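Putative glyoxalase superfamily protein (Ralstonia eutropha, PDB 3IUZ) probably acts as an iron(II)-dependent 2-oxoadipate dioxygenase/decarboxylase, forming 2-hydroxyglutarate, within the glyoxalase superfamily. Local coordinates at residues 115-120 / 124-129; 102-107 / 128-133. All coordinates share one frame; numbering follows the deposited sequence. Where two conformers were deposited one is given.

Interaction 1 of 2, residues 115-120 / 124-129; sequences NGNYPL and SMTGRS
Y118 and G127 exchange a pair of backbone hydrogen bonds, Y118 N to G127 O at 2.6 Å and G127 N to Y118 O at 2.8 Å, and set the antiparallel register of this hairpin. The same pattern recurs at L120 with M125. At the far end S129 N bonds to G116 O, while S129 O takes N115 N in a nearly straight bond of 2.6 Å (174° at the hydrogen) and G116 N only weakly. N115 and G116 thus share S129 as a classic beta bulge; S124 and M125 share L120 in a G1 bulge beside the turn.

Side-chain packing follows the two faces. On that of Y118, L120, M125 and S129, the S129 hydroxyl OG lies in the plane of the Y118 ring, 3.6 Å from its edge atom CE2. L120 CB stands 4.2 Å from M125 CB, and L120 CD1 reaches over the backbone of G127, which has no side chain there.

On the opposite face N117, in one of its two conformers, runs side by side with R128, pointing the same way. Its OD1 is then merely near R128 NE, and water makes the link. T126 CG2 packs on one face of the guanidinium.

Water joins the strands twice. One molecule accepts from N115 ND2 and S129 OG; another accepts from R128 NE in the guanidinium plane and, in that N117 conformer, donates to OD1.

Further partners fix the polar ends: R128 NH1 makes a salt bridge to E146, T126 OG1 bonds to H148, and Y118 OH to the backbone N of F325. Strand 125-132 lies between strands 112-120 and 141-147 in the mixed sheet, and L120, M125 and S129 also touch residues of 141-147.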
ATOM      1  N   ASN A 115       5.842  11.786   8.059  1.00 16.51           N
ATOM      2  CA  ASN A 115       6.720  11.365   9.142  1.00 19.01           C
ATOM      3  C   ASN A 115       8.198  11.198   8.744  1.00 20.49           C
ATOM      4  O   ASN A 115       9.008  10.924   9.597  1.00 22.26           O
ATOM      5  CB  ASN A 115       6.180  10.071   9.742  1.00 18.56           C
ATOM      6  CG  ASN A 115       6.705   9.792  11.130  1.00 21.79           C
ATOM      7  OD1 ASN A 115       6.675  10.659  11.978  1.00 23.86           O
ATOM      8  ND2 ASN A 115       7.130   8.547  11.379  1.00 22.40           N
ATOM      9  N   GLY A 116       8.537  11.330   7.468  1.00 21.03           N
ATOM     10  CA  GLY A 116       9.913  11.092   7.037  1.00 20.68           C
ATOM     11  C   GLY A 116      10.049  11.314   5.539  1.00 20.83           C
ATOM     12  O   GLY A 116       9.110  11.056   4.781  1.00 17.77           O
ATOM     13  N   ASN A 117      11.221  11.810   5.164  1.00 20.30           N
ATOM     14  CA  ASN A 117      11.559  12.076   3.783  0.50 21.30           C
ATOM     15  C   ASN A 117      12.776  11.243   3.433  1.00 21.67           C
ATOM     16  O   ASN A 117      13.814  11.332   4.103  1.00 20.60           O
ATOM     17  CB  ASN A 117      11.869  13.554   3.583  0.50 21.86           C
ATOM     18  CG  ASN A 117      12.169  13.891   2.134  0.50 23.17           C
ATOM     19  OD1 ASN A 117      11.307  13.782   1.269  0.50 23.82           O
ATOM     20  ND2 ASN A 117      13.401  14.296   1.869  0.50 22.68           N
ATOM     21  N   TYR A 118      12.635  10.405   2.410  1.00 21.08           N
ATOM     22  CA  TYR A 118      13.680   9.461   2.048  1.00 21.33           C
ATOM     23  C   TYR A 118      13.999   9.509   0.561  1.00 22.18           C
ATOM     24  O   TYR A 118      13.350   8.831  -0.214  1.00 22.28           O
ATOM     25  CB  TYR A 118      13.215   8.054   2.395  1.00 22.03           C
ATOM     26  CG  TYR A 118      12.837   7.946   3.836  1.00 21.22           C
ATOM     27  CD1 TYR A 118      13.815   7.836   4.811  1.00 25.01           C
ATOM     28  CD2 TYR A 118      11.501   8.042   4.237  1.00 21.76           C
ATOM     29  CE1 TYR A 118      13.474   7.785   6.149  1.00 23.60           C
ATOM     30  CE2 TYR A 118      11.145   7.981   5.565  1.00 20.60           C
ATOM     31  CZ  TYR A 118      12.142   7.839   6.519  1.00 21.91           C
ATOM     32  OH  TYR A 118      11.808   7.768   7.842  1.00 22.29           O
ATOM     33  N   PRO A 119      15.018  10.279   0.159  1.00 23.96           N
ATOM     34  CA  PRO A 119      15.432  10.303  -1.265  1.00 25.00           C
ATOM     35  C   PRO A 119      15.961   8.930  -1.678  1.00 24.50           C
ATOM     36  O   PRO A 119      16.584   8.260  -0.867  1.00 24.82           O
ATOM     37  CB  PRO A 119      16.541  11.372  -1.324  1.00 25.60           C
ATOM     38  CG  PRO A 119      16.581  12.002   0.035  1.00 26.71           C
ATOM     39  CD  PRO A 119      15.893  11.093   1.008  1.00 25.08           C
ATOM     40  N   LEU A 120      15.630   8.500  -2.890  1.00 24.29           N
ATOM     41  CA  LEU A 120      15.968   7.172  -3.399  1.00 24.97           C
ATOM     42  C   LEU A 120      16.583   7.420  -4.779  1.00 25.72           C
ATOM     43  O   LEU A 120      16.084   6.967  -5.814  1.00 25.35           O
ATOM     44  CB  LEU A 120      14.714   6.290  -3.480  1.00 24.64           C
ATOM     45  CG  LEU A 120      13.914   6.091  -2.193  1.00 26.81           C
ATOM     46  CD1 LEU A 120      12.536   5.507  -2.457  1.00 26.68           C
ATOM     47  CD2 LEU A 120      14.711   5.214  -1.191  1.00 29.89           C
ATOM     48  N   SER A 124      15.870   6.819  -8.984  1.00 21.79           N
ATOM     49  CA  SER A 124      15.109   7.977  -9.462  1.00 22.14           C
ATOM     50  C   SER A 124      13.730   8.134  -8.819  1.00 20.50           C
ATOM     51  O   SER A 124      12.734   8.457  -9.509  1.00 19.23           O
ATOM     52  CB  SER A 124      14.954   7.940 -10.971  1.00 21.35           C
ATOM     53  OG  SER A 124      16.228   7.902 -11.535  1.00 25.91           O
HETATM   54  N   MSE A 125      13.679   7.881  -7.520  1.00 19.70           N
HETATM   55  CA  MSE A 125      12.455   8.106  -6.746  1.00 19.72           C
HETATM   56  C   MSE A 125      12.703   8.888  -5.451  1.00 20.44           C
HETATM   57  O   MSE A 125      13.837   8.985  -4.961  1.00 20.23           O
HETATM   58  CB  MSE A 125      11.790   6.778  -6.393  1.00 20.09           C
HETATM   59  CG  MSE A 125      11.577   5.818  -7.584  1.00 19.75           C
HETATM   60 SE   MSE A 125      10.122   4.575  -7.190  0.75 19.03          SE
HETATM   61  CE  MSE A 125      10.748   3.600  -5.715  1.00 27.28           C
ATOM     62  N   THR A 126      11.636   9.487  -4.959  1.00 19.58           N
ATOM     63  CA  THR A 126      11.577  10.061  -3.617  1.00 19.46           C
ATOM     64  C   THR A 126      10.534   9.337  -2.816  1.00 19.48           C
ATOM     65  O   THR A 126       9.323   9.226  -3.206  1.00 20.67           O
ATOM     66  CB  THR A 126      11.201  11.567  -3.656  1.00 19.81           C
ATOM     67  OG1 THR A 126      12.092  12.246  -4.541  1.00 18.00           O
ATOM     68  CG2 THR A 126      11.271  12.176  -2.224  1.00 21.40           C
ATOM     69  N   GLY A 127      10.940   8.859  -1.653  1.00 18.54           N
ATOM     70  CA  GLY A 127       9.995   8.205  -0.763  1.00 18.61           C
ATOM     71  C   GLY A 127       9.677   9.045   0.450  1.00 17.89           C
ATOM     72  O   GLY A 127      10.539   9.781   0.931  1.00 18.68           O
ATOM     73  N   ARG A 128       8.433   8.958   0.905  1.00 16.08           N
ATOM     74  CA  ARG A 128       7.971   9.687   2.103  1.00 15.79           C
ATOM     75  C   ARG A 128       7.097   8.772   2.932  1.00 15.55           C
ATOM     76  O   ARG A 128       6.271   8.023   2.403  1.00 17.75           O
ATOM     77  CB  ARG A 128       7.183  10.924   1.705  1.00 15.28           C
ATOM     78  CG  ARG A 128       7.994  11.939   0.960  1.00 17.17           C
ATOM     79  CD  ARG A 128       7.244  13.244   0.651  1.00 15.82           C
ATOM     80  NE  ARG A 128       8.047  14.215  -0.143  1.00 15.31           N
ATOM     81  CZ  ARG A 128       8.174  14.222  -1.469  1.00 16.00           C
ATOM     82  NH1 ARG A 128       7.628  13.278  -2.221  1.00 15.09           N
ATOM     83  NH2 ARG A 128       8.873  15.185  -2.058  1.00 18.66           N
ATOM     84  N   SER A 129       7.241   8.828   4.240  1.00 14.79           N
ATOM     85  CA  SER A 129       6.376   8.047   5.112  1.00 14.71           C
ATOM     86  C   SER A 129       5.328   8.934   5.774  1.00 14.68           C
ATOM     87  O   SER A 129       5.583  10.130   6.043  1.00 14.97           O
ATOM     88  CB  SER A 129       7.202   7.327   6.159  1.00 14.68           C
ATOM     89  OG  SER A 129       7.821   8.288   7.014  1.00 15.32           O
TER
HETATM   90  O   HOH W   1       8.553   7.218   9.221  1.00 28.65           O
HETATM   91  O   HOH W   2       9.248  15.978   1.815  0.50 16.64           O

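Interaction 2 of 2, residues 102-107 / 128-133; sequences AFTRIL and RSYAHA
Y130 bridges from the strand to the helix, touching T104 and L107 one helical turn apart. Along 128-133, R128 and S129 pair with strand 112-120, and contact with 102-107 starts at Y130. The Y130 side chain leaves the backbone toward the helix, and CG sits anti to the carbonyl carbon (chi1 -71°), sending the ring out to meet it. The methyl CG2 of T104 meets the phenol end of Y130, 3.2 Å from OH and 3.5 Å from CZ, the two side chains crossing at a slant. Nearer the root of the ring, L107 CD1 packs 4.2 Å from Y130 CG, so the tyrosine is touched at both ends of its length.

The hydroxyl of Y130 bonds to OE1 of E100, just ahead of the helical segment, which gives this buried polar atom a partner beside the T104 methyl. Beyond A131, H132 links to the end of the same helix through NE2, bonded to the carbonyl O of L110.

Helix 101-110 packs against one face of the sheet, running roughly along strand 125-132, and L107 also touches F142 of strand 141-147; Y130 spans the gap between the two segments in this 2-oxoadipate dioxygenase/decarboxylase family member of the glyoxalase clan.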
ATOM      1  N   ALA A 102      -1.671  12.521  -5.305  1.00 14.59           N
ATOM      2  CA  ALA A 102      -2.829  11.676  -5.583  1.00 14.78           C
ATOM      3  C   ALA A 102      -3.283  10.965  -4.322  1.00 14.00           C
ATOM      4  O   ALA A 102      -4.437  10.625  -4.198  1.00 14.77           O
ATOM      5  CB  ALA A 102      -2.513  10.662  -6.710  1.00 14.41           C
ATOM      6  N   PHE A 103      -2.355  10.739  -3.393  1.00 13.44           N
ATOM      7  CA  PHE A 103      -2.645  10.096  -2.127  1.00 14.28           C
ATOM      8  C   PHE A 103      -2.591  10.997  -0.878  1.00 14.09           C
ATOM      9  O   PHE A 103      -3.330  10.752   0.043  1.00 13.86           O
ATOM     10  CB  PHE A 103      -1.733   8.876  -1.970  1.00 15.72           C
ATOM     11  CG  PHE A 103      -2.131   7.785  -2.895  1.00 14.50           C
ATOM     12  CD1 PHE A 103      -3.200   6.973  -2.567  1.00 15.28           C
ATOM     13  CD2 PHE A 103      -1.592   7.714  -4.176  1.00 18.57           C
ATOM     14  CE1 PHE A 103      -3.671   6.061  -3.457  1.00 18.52           C
ATOM     15  CE2 PHE A 103      -2.060   6.798  -5.069  1.00 17.66           C
ATOM     16  CZ  PHE A 103      -3.082   5.955  -4.698  1.00 18.07           C
ATOM     17  N   THR A 104      -1.765  12.031  -0.839  1.00 13.65           N
ATOM     18  CA  THR A 104      -1.788  12.889   0.348  1.00 13.65           C
ATOM     19  C   THR A 104      -3.172  13.580   0.538  1.00 13.86           C
ATOM     20  O   THR A 104      -3.579  13.814   1.657  1.00 12.62           O
ATOM     21  CB  THR A 104      -0.676  13.928   0.353  1.00 13.85           C
ATOM     22  OG1 THR A 104      -0.620  14.598  -0.888  1.00 16.02           O
ATOM     23  CG2 THR A 104       0.705  13.232   0.609  1.00 10.71           C
ATOM     24  N   ARG A 105      -3.838  13.907  -0.555  1.00 13.59           N
ATOM     25  CA  ARG A 105      -5.205  14.415  -0.557  1.00 13.98           C
ATOM     26  C   ARG A 105      -6.230  13.442   0.068  1.00 14.44           C
ATOM     27  O   ARG A 105      -7.333  13.870   0.406  1.00 13.81           O
ATOM     28  CB  ARG A 105      -5.653  14.777  -1.956  1.00 13.36           C
ATOM     29  CG  ARG A 105      -5.999  13.548  -2.845  1.00 14.73           C
ATOM     30  CD  ARG A 105      -6.186  13.859  -4.312  1.00 13.76           C
ATOM     31  NE  ARG A 105      -6.296  12.626  -5.099  1.00 13.06           N
ATOM     32  CZ  ARG A 105      -7.054  12.453  -6.184  1.00 13.06           C
ATOM     33  NH1 ARG A 105      -7.806  13.425  -6.693  1.00 10.45           N
ATOM     34  NH2 ARG A 105      -7.015  11.293  -6.810  1.00 13.51           N
ATOM     35  N   ILE A 106      -5.838  12.161   0.228  1.00 15.05           N
ATOM     36  CA  ILE A 106      -6.618  11.149   0.898  1.00 14.29           C
ATOM     37  C   ILE A 106      -6.093  10.929   2.321  1.00 13.47           C
ATOM     38  O   ILE A 106      -6.859  10.941   3.295  1.00 13.88           O
ATOM     39  CB  ILE A 106      -6.581   9.781   0.130  1.00 14.52           C
ATOM     40  CG1 ILE A 106      -7.159   9.883  -1.285  1.00 14.40           C
ATOM     41  CG2 ILE A 106      -7.275   8.684   0.944  1.00 12.26           C
ATOM     42  CD1 ILE A 106      -6.881   8.591  -2.212  1.00  9.86           C
ATOM     43  N   LEU A 107      -4.784  10.713   2.464  1.00 13.18           N
ATOM     44  CA  LEU A 107      -4.249  10.323   3.760  1.00 13.28           C
ATOM     45  C   LEU A 107      -4.341  11.455   4.787  1.00 14.05           C
ATOM     46  O   LEU A 107      -4.491  11.193   5.974  1.00 14.32           O
ATOM     47  CB  LEU A 107      -2.762   9.918   3.641  1.00 14.05           C
ATOM     48  CG  LEU A 107      -2.504   8.756   2.672  1.00 13.09           C
ATOM     49  CD1 LEU A 107      -1.063   8.366   2.489  1.00 12.64           C
ATOM     50  CD2 LEU A 107      -3.314   7.530   3.119  1.00 14.17           C
ATOM     51  N   ARG A 128       8.433   8.958   0.905  1.00 16.08           N
ATOM     52  CA  ARG A 128       7.971   9.687   2.103  1.00 15.79           C
ATOM     53  C   ARG A 128       7.097   8.772   2.932  1.00 15.55           C
ATOM     54  O   ARG A 128       6.271   8.023   2.403  1.00 17.75           O
ATOM     55  CB  ARG A 128       7.183  10.924   1.705  1.00 15.28           C
ATOM     56  CG  ARG A 128       7.994  11.939   0.960  1.00 17.17           C
ATOM     57  CD  ARG A 128       7.244  13.244   0.651  1.00 15.82           C
ATOM     58  NE  ARG A 128       8.047  14.215  -0.143  1.00 15.31           N
ATOM     59  CZ  ARG A 128       8.174  14.222  -1.469  1.00 16.00           C
ATOM     60  NH1 ARG A 128       7.628  13.278  -2.221  1.00 15.09           N
ATOM     61  NH2 ARG A 128       8.873  15.185  -2.058  1.00 18.66           N
ATOM     62  N   SER A 129       7.241   8.828   4.240  1.00 14.79           N
ATOM     63  CA  SER A 129       6.376   8.047   5.112  1.00 14.71           C
ATOM     64  C   SER A 129       5.328   8.934   5.774  1.00 14.68           C
ATOM     65  O   SER A 129       5.583  10.130   6.043  1.00 14.97           O
ATOM     66  CB  SER A 129       7.202   7.327   6.159  1.00 14.68           C
ATOM     67  OG  SER A 129       7.821   8.288   7.014  1.00 15.32           O
ATOM     68  N   TYR A 130       4.162   8.339   5.983  1.00 13.74           N
ATOM     69  CA  TYR A 130       2.968   8.959   6.604  1.00 13.33           C
ATOM     70  C   TYR A 130       2.530   8.117   7.792  1.00 14.25           C
ATOM     71  O   TYR A 130       2.231   6.919   7.661  1.00 15.27           O
ATOM     72  CB  TYR A 130       1.822   9.078   5.556  1.00 13.81           C
ATOM     73  CG  TYR A 130       2.194  10.124   4.573  1.00 13.15           C
ATOM     74  CD1 TYR A 130       2.006  11.461   4.885  1.00 14.57           C
ATOM     75  CD2 TYR A 130       2.950   9.800   3.428  1.00 12.03           C
ATOM     76  CE1 TYR A 130       2.421  12.482   4.012  1.00 15.59           C
ATOM     77  CE2 TYR A 130       3.392  10.779   2.564  1.00 12.41           C
ATOM     78  CZ  TYR A 130       3.129  12.128   2.854  1.00 14.43           C
ATOM     79  OH  TYR A 130       3.605  13.093   2.017  1.00 16.22           O
ATOM     80  N   ALA A 131       2.461   8.753   8.963  1.00 14.01           N
ATOM     81  CA  ALA A 131       2.010   8.088  10.184  1.00 14.03           C
ATOM     82  C   ALA A 131       0.762   8.741  10.680  1.00 13.80           C
ATOM     83  O   ALA A 131       0.598   9.962  10.585  1.00 14.01           O
ATOM     84  CB  ALA A 131       3.097   8.155  11.311  1.00 12.24           C
ATOM     85  N   HIS A 132      -0.078   7.935  11.292  1.00 14.52           N
ATOM     86  CA  HIS A 132      -1.357   8.423  11.775  1.00 14.43           C
ATOM     87  C   HIS A 132      -1.235   9.186  13.084  1.00 14.82           C
ATOM     88  O   HIS A 132      -0.698   8.673  14.084  1.00 15.31           O
ATOM     89  CB  HIS A 132      -2.371   7.296  11.886  1.00 14.06           C
ATOM     90  CG  HIS A 132      -3.765   7.799  11.853  1.00 13.40           C
ATOM     91  ND1 HIS A 132      -4.373   8.325  12.971  1.00 11.96           N
ATOM     92  CD2 HIS A 132      -4.654   7.933  10.832  1.00 16.15           C
ATOM     93  CE1 HIS A 132      -5.580   8.763  12.644  1.00 15.14           C
ATOM     94  NE2 HIS A 132      -5.794   8.506  11.358  1.00 11.46           N
ATOM     95  N   ALA A 133      -1.773  10.401  13.095  1.00 15.21           N
ATOM     96  CA  ALA A 133      -1.623  11.301  14.261  1.00 15.48           C
ATOM     97  C   ALA A 133      -2.250  10.708  15.518  1.00 16.01           C
ATOM     98  O   ALA A 133      -1.850  11.063  16.593  1.00 17.46           O
ATOM     99  CB  ALA A 133      -2.240  12.695  13.969  1.00 13.67           C
TER

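In the fold
From the N terminus, the chain passes through helix 101-110, turns into strand 112-120 and returns along strand 125-132. Interaction 1 closes the short hairpin turn, with only three residues between its segments. Interaction 2 closes a longer loop of twenty residues that spans the end of the helix, all of strand 112-120, the turn and the first residues of strand 125-132, so interaction 1 nests inside it except for the shared R128 and S129. Both contacts end on strand 125-132; they also touch directly, N115 CB to A131 CB at 4.0 Å. Together they tie strand 125-132 to its hairpin neighbour and to the helix that precedes it.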